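Local coordinates for protein FACT-Spt16 (Cicer arietinum, PDB 5CE6) that forms the N-terminal domain of the FACT histone chaperone subunit Spt16 and probably binds histones H3-H4 in transcription, at residues V228-M241 with S285-I298. Numbering follows the deposited sequence.
Sequences VIDEEKKILHSTLM and SNDEALYYDSASVI. With NA (sodium ion), chain E; K (potassium ion), chain D.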
loop_
_atom_site.group_PDB
_atom_site.type_symbol
_atom_site.label_atom_id
_atom_site.label_comp_id
_atom_site.label_asym_id
_atom_site.label_seq_id
_atom_site.Cartn_x
_atom_site.Cartn_y
_atom_site.Cartn_z
ATOM N N VAL A 228 22.536 20.650 -0.155
ATOM C CA VAL A 228 22.971 20.408 -1.531
ATOM C C VAL A 228 22.804 21.647 -2.415
ATOM O O VAL A 228 23.702 22.002 -3.179
ATOM C CB VAL A 228 22.223 19.200 -2.153
ATOM C CG1 VAL A 228 22.315 19.226 -3.680
ATOM C CG2 VAL A 228 22.782 17.892 -1.604
ATOM N N ILE A 229 21.658 22.305 -2.304
ATOM C CA ILE A 229 21.398 23.508 -3.085
ATOM C C ILE A 229 22.302 24.656 -2.621
ATOM O O ILE A 229 22.853 25.400 -3.439
ATOM C CB ILE A 229 19.910 23.899 -3.025
ATOM C CG1 ILE A 229 19.055 22.799 -3.657
ATOM C CG2 ILE A 229 19.666 25.239 -3.724
ATOM C CD1 ILE A 229 17.591 22.840 -3.253
ATOM N N ASP A 230 22.472 24.777 -1.307
ATOM C CA ASP A 230 23.347 25.790 -0.716
ATOM C C ASP A 230 24.787 25.680 -1.205
ATOM O O ASP A 230 25.364 26.652 -1.705
ATOM C CB ASP A 230 23.343 25.666 0.809
ATOM C CG ASP A 230 22.534 26.754 1.486
ATOM O OD1 ASP A 230 22.556 27.908 1.001
ATOM O OD2 ASP A 230 21.882 26.452 2.509
ATOM N N GLU A 231 25.370 24.496 -1.044
ATOM C CA GLU A 231 26.771 24.274 -1.387
ATOM C C GLU A 231 26.973 23.991 -2.871
ATOM O O GLU A 231 28.089 23.693 -3.302
ATOM C CB GLU A 231 27.351 23.122 -0.562
ATOM C CG GLU A 231 27.588 23.441 0.906
ATOM C CD GLU A 231 28.446 22.391 1.596
ATOM O OE1 GLU A 231 29.690 22.529 1.579
ATOM O OE2 GLU A 231 27.879 21.427 2.152
ATOM N N GLU A 232 25.888 24.091 -3.639
ATOM C CA GLU A 232 25.905 23.804 -5.071
ATOM C C GLU A 232 26.568 22.465 -5.350
ATOM O O GLU A 232 27.444 22.355 -6.211
ATOM C CB GLU A 232 26.601 24.924 -5.850
ATOM C CG GLU A 232 25.938 26.280 -5.680
ATOM C CD GLU A 232 26.324 27.259 -6.771
ATOM O OE1 GLU A 232 26.230 26.890 -7.961
ATOM O OE2 GLU A 232 26.719 28.393 -6.435
ATOM N N LYS A 233 26.150 21.448 -4.602
ATOM C CA LYS A 233 26.703 20.113 -4.749
ATOM C C LYS A 233 26.064 19.392 -5.924
ATOM O O LYS A 233 24.928 19.688 -6.296
ATOM C CB LYS A 233 26.464 19.299 -3.474
ATOM C CG LYS A 233 27.324 19.705 -2.289
ATOM C CD LYS A 233 27.260 18.651 -1.190
ATOM C CE LYS A 233 28.486 18.715 -0.291
ATOM N NZ LYS A 233 28.159 19.204 1.077
ATOM N N LYS A 234 26.789 18.443 -6.506
ATOM C CA LYS A 234 26.173 17.533 -7.458
ATOM C C LYS A 234 25.833 16.222 -6.757
ATOM O O LYS A 234 26.706 15.569 -6.182
ATOM C CB LYS A 234 27.081 17.264 -8.657
ATOM C CG LYS A 234 26.436 16.355 -9.698
ATOM C CD LYS A 234 27.414 15.927 -10.784
ATOM C CE LYS A 234 26.702 15.036 -11.797
ATOM N NZ LYS A 234 27.623 14.474 -12.819
ATOM N N ILE A 235 24.563 15.844 -6.805
ATOM C CA ILE A 235 24.130 14.576 -6.230
ATOM C C ILE A 235 23.143 13.897 -7.182
ATOM O O ILE A 235 22.265 14.557 -7.746
ATOM C CB ILE A 235 23.521 14.789 -4.815
ATOM C CG1 ILE A 235 23.345 13.454 -4.087
ATOM C CG2 ILE A 235 22.199 15.562 -4.876
ATOM C CD1 ILE A 235 22.994 13.612 -2.623
ATOM N N LEU A 236 23.313 12.594 -7.403
ATOM C CA LEU A 236 22.385 11.853 -8.261
ATOM C C LEU A 236 21.084 11.549 -7.533
ATOM O O LEU A 236 21.078 11.374 -6.311
ATOM C CB LEU A 236 23.008 10.536 -8.709
ATOM C CG LEU A 236 24.346 10.656 -9.433
ATOM C CD1 LEU A 236 24.730 9.303 -10.022
ATOM C CD2 LEU A 236 24.287 11.720 -10.514
ATOM N N HIS A 237 19.980 11.455 -8.271
ATOM C CA HIS A 237 18.707 11.138 -7.624
ATOM C C HIS A 237 18.791 9.790 -6.927
ATOM O O HIS A 237 18.236 9.609 -5.853
ATOM C CB HIS A 237 17.540 11.142 -8.615
ATOM C CG HIS A 237 17.266 12.485 -9.223
ATOM N ND1 HIS A 237 17.243 12.688 -10.585
ATOM C CD2 HIS A 237 17.005 13.686 -8.653
ATOM C CE1 HIS A 237 16.979 13.964 -10.831
ATOM N NE2 HIS A 237 16.837 14.590 -9.676
ATOM N N SER A 238 19.513 8.850 -7.532
ATOM C CA SER A 238 19.677 7.522 -6.942
ATOM C C SER A 238 20.523 7.516 -5.661
ATOM O O SER A 238 20.415 6.598 -4.843
ATOM C CB SER A 238 20.287 6.563 -7.965
ATOM O OG SER A 238 21.434 7.133 -8.568
ATOM N N THR A 239 21.376 8.519 -5.497
ATOM C CA THR A 239 22.161 8.653 -4.272
ATOM C C THR A 239 21.266 9.185 -3.163
ATOM O O THR A 239 21.299 8.692 -2.034
ATOM C CB THR A 239 23.349 9.599 -4.472
ATOM O OG1 THR A 239 24.275 9.008 -5.397
ATOM C CG2 THR A 239 24.056 9.852 -3.151
ATOM N N LEU A 240 20.461 10.192 -3.484
ATOM C CA LEU A 240 19.446 10.648 -2.537
ATOM C C LEU A 240 18.561 9.485 -2.108
ATOM O O LEU A 240 18.197 9.364 -0.935
ATOM C CB LEU A 240 18.595 11.776 -3.131
ATOM C CG LEU A 240 19.366 13.087 -3.249
ATOM C CD1 LEU A 240 18.670 14.061 -4.185
ATOM C CD2 LEU A 240 19.542 13.706 -1.868
ATOM N N MET A 241 18.213 8.629 -3.063
ATOM C CA MET A 241 17.378 7.473 -2.776
ATOM C C MET A 241 18.074 6.536 -1.789
ATOM O O MET A 241 17.482 6.114 -0.787
ATOM C CB MET A 241 17.051 6.740 -4.083
ATOM C CG MET A 241 16.248 5.460 -3.919
ATOM S SD MET A 241 16.239 4.509 -5.452
ATOM C CE MET A 241 17.864 3.774 -5.370
ATOM N N SER A 285 13.935 6.399 -8.947
ATOM C CA SER A 285 14.899 7.494 -8.948
ATOM C C SER A 285 16.005 7.183 -9.945
ATOM O O SER A 285 16.626 6.118 -9.887
ATOM C CB SER A 285 15.501 7.682 -7.558
ATOM O OG SER A 285 14.515 8.078 -6.616
ATOM N N ASN A 286 16.249 8.104 -10.866
ATOM C CA ASN A 286 17.250 7.857 -11.906
ATOM C C ASN A 286 18.669 8.252 -11.486
ATOM O O ASN A 286 18.887 8.617 -10.325
ATOM C CB ASN A 286 16.833 8.503 -13.232
ATOM C CG ASN A 286 16.814 10.023 -13.176
ATOM O OD1 ASN A 286 17.499 10.645 -12.361
ATOM N ND2 ASN A 286 16.017 10.632 -14.052
ATOM N N ASP A 287 19.622 8.164 -12.419
ATOM C CA ASP A 287 21.024 8.500 -12.149
ATOM C C ASP A 287 21.401 9.899 -12.624
ATOM O O ASP A 287 22.583 10.209 -12.780
ATOM C CB ASP A 287 21.977 7.502 -12.817
ATOM C CG ASP A 287 21.957 6.137 -12.182
ATOM O OD1 ASP A 287 21.472 5.975 -11.045
ATOM O OD2 ASP A 287 22.470 5.206 -12.837
ATOM N N GLU A 288 20.403 10.740 -12.875
ATOM C CA GLU A 288 20.661 12.123 -13.250
ATOM C C GLU A 288 20.896 12.969 -12.002
ATOM O O GLU A 288 20.443 12.620 -10.913
ATOM C CB GLU A 288 19.488 12.690 -14.059
ATOM C CG GLU A 288 19.317 12.027 -15.408
ATOM C CD GLU A 288 20.508 12.268 -16.309
ATOM O OE1 GLU A 288 20.958 13.432 -16.407
ATOM O OE2 GLU A 288 20.998 11.295 -16.917
ATOM N N ALA A 289 21.614 14.075 -12.169
ATOM C CA ALA A 289 21.910 14.972 -11.061
ATOM C C ALA A 289 20.665 15.757 -10.668
ATOM O O ALA A 289 19.853 16.107 -11.523
ATOM C CB ALA A 289 23.027 15.917 -11.439
ATOM N N LEU A 290 20.516 16.017 -9.374
ATOM C CA LEU A 290 19.452 16.887 -8.887
ATOM C C LEU A 290 19.584 18.251 -9.557
ATOM O O LEU A 290 20.684 18.792 -9.662
ATOM C CB LEU A 290 19.558 17.048 -7.368
ATOM C CG LEU A 290 18.455 17.851 -6.693
ATOM C CD1 LEU A 290 17.193 17.007 -6.619
ATOM C CD2 LEU A 290 18.872 18.326 -5.308
ATOM N N TYR A 291 18.466 18.793 -10.029
ATOM C CA TYR A 291 18.486 20.060 -10.761
ATOM C C TYR A 291 17.770 21.120 -9.951
ATOM O O TYR A 291 16.635 20.914 -9.510
ATOM C CB TYR A 291 17.814 19.912 -12.127
ATOM C CG TYR A 291 17.978 21.130 -13.013
ATOM C CD1 TYR A 291 19.103 21.278 -13.809
ATOM C CD2 TYR A 291 17.006 22.122 -13.050
ATOM C CE1 TYR A 291 19.262 22.380 -14.617
ATOM C CE2 TYR A 291 17.156 23.232 -13.851
ATOM C CZ TYR A 291 18.287 23.352 -14.639
ATOM O OH TYR A 291 18.446 24.458 -15.451
ATOM N N TYR A 292 18.426 22.260 -9.756
ATOM C CA TYR A 292 17.868 23.278 -8.882
ATOM C C TYR A 292 18.161 24.699 -9.327
ATOM O O TYR A 292 18.201 25.608 -8.504
ATOM C CB TYR A 292 18.332 23.074 -7.432
ATOM C CG TYR A 292 19.807 22.799 -7.300
ATOM C CD1 TYR A 292 20.732 23.835 -7.377
ATOM C CD2 TYR A 292 20.279 21.502 -7.120
ATOM C CE1 TYR A 292 22.081 23.590 -7.274
ATOM C CE2 TYR A 292 21.626 21.247 -7.018
ATOM C CZ TYR A 292 22.522 22.294 -7.092
ATOM O OH TYR A 292 23.872 22.044 -6.988
ATOM N N ASP A 293 18.354 24.904 -10.625
ATOM C CA ASP A 293 18.484 26.271 -11.120
ATOM C C ASP A 293 17.120 26.966 -11.091
ATOM O O ASP A 293 16.151 26.416 -10.575
ATOM C CB ASP A 293 19.094 26.289 -12.519
ATOM C CG ASP A 293 19.939 27.529 -12.767
ATOM O OD1 ASP A 293 19.424 28.654 -12.582
ATOM O OD2 ASP A 293 21.123 27.371 -13.124
ATOM N N SER A 294 17.040 28.179 -11.631
ATOM C CA SER A 294 15.799 28.951 -11.560
ATOM C C SER A 294 14.603 28.229 -12.173
ATOM O O SER A 294 14.758 27.456 -13.114
ATOM C CB SER A 294 15.979 30.323 -12.218
ATOM O OG SER A 294 16.770 31.160 -11.398
ATOM N N ALA A 295 13.421 28.483 -11.619
ATOM C CA ALA A 295 12.170 27.888 -12.094
ATOM C C ALA A 295 12.221 26.367 -12.078
ATOM O O ALA A 295 11.870 25.705 -13.057
ATOM C CB ALA A 295 11.822 28.398 -13.484
ATOM N N SER A 296 12.636 25.817 -10.946
ATOM C CA SER A 296 12.795 24.371 -10.823
ATOM C C SER A 296 11.869 23.785 -9.784
ATOM O O SER A 296 11.461 24.464 -8.838
ATOM C CB SER A 296 14.231 24.024 -10.448
ATOM O OG SER A 296 15.082 24.183 -11.555
ATOM N N VAL A 297 11.533 22.508 -9.953
ATOM C CA VAL A 297 10.791 21.812 -8.906
ATOM C C VAL A 297 11.456 20.471 -8.637
ATOM O O VAL A 297 12.099 19.897 -9.515
ATOM C CB VAL A 297 9.290 21.617 -9.235
ATOM C CG1 VAL A 297 8.612 22.953 -9.516
ATOM C CG2 VAL A 297 9.116 20.706 -10.406
ATOM N N ILE A 298 11.309 20.003 -7.405
ATOM C CA ILE A 298 11.897 18.739 -6.968
ATOM C C ILE A 298 10.804 17.949 -6.277
ATOM O O ILE A 298 10.151 18.462 -5.363
ATOM C CB ILE A 298 13.063 18.984 -5.977
ATOM C CG1 ILE A 298 14.189 19.759 -6.669
ATOM C CG2 ILE A 298 13.596 17.659 -5.397
ATOM C CD1 ILE A 298 15.244 20.335 -5.714
HETATM NA NA NA E . 17.609 16.544 -12.984
HETATM K K K D . 13.813 24.736 -14.981
HETATM O O HOH W 1 22.964 17.959 -8.163
HETATM O O HOH W 2 16.239 25.585 -16.399
HETATM O O HOH W 3 17.006 15.778 -15.562
HETATM O O HOH W 4 20.069 17.205 -14.194
#
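Over one face of the Tyr292 ring lies Ile229, whose CG1 makes a CH-pi contact 4.1 Å from the ring centroid; at the ring's edge, in plane, sits the carbonyl oxygen of Lys233. Tyr292 OH donates to Lys233 O at 2.7 Å, approaching from above the carbonyl plane. A chi1 of 46° puts CG of Tyr292 between the backbone N and the carbonyl carbon, and the ring runs alongside Ile229 to bring OH to the residues after helix 200-230, where Glu232 closes a Schellman motif. The His237 ring carries the backbone of Glu288, Ala289 and Leu290 over one face, while Asn286 OD1 meets ND1 at the edge (2.7 Å, 172° at the hydrogen). That oxygen also takes Glu288 N, in an Asx turn, from the opposite face of its amide; NE2 of His237 is hydrogen-bonded to Ser273 OG of strand 270-273. Between the rings, Leu236 and Ala289 form a single beta bridge: Leu290 N reaches Ile235 O at 2.8 Å and His237 N reaches Glu288 O at 2.9 Å. An alanine at His237 is likely to leave Asn286 OD1 and Ser273 without their ring partner and open a gap beside Leu290. Leu290 packs CD2 on Val228 CG1 and CD1 on Leu240 CD1. Ser238 OG donates to Asp287 OD1 (2.7 Å) on the anti side, tilted out of the carboxylate plane. Ala289 O binds a sodium ion at 2.7 Å, which also holds two waters. Backbone bonds thus fix the register, while tyrosine, histidine and serine bonds secure the linker between helices 200-230 and 237-249 of the M24 peptidase-like domain.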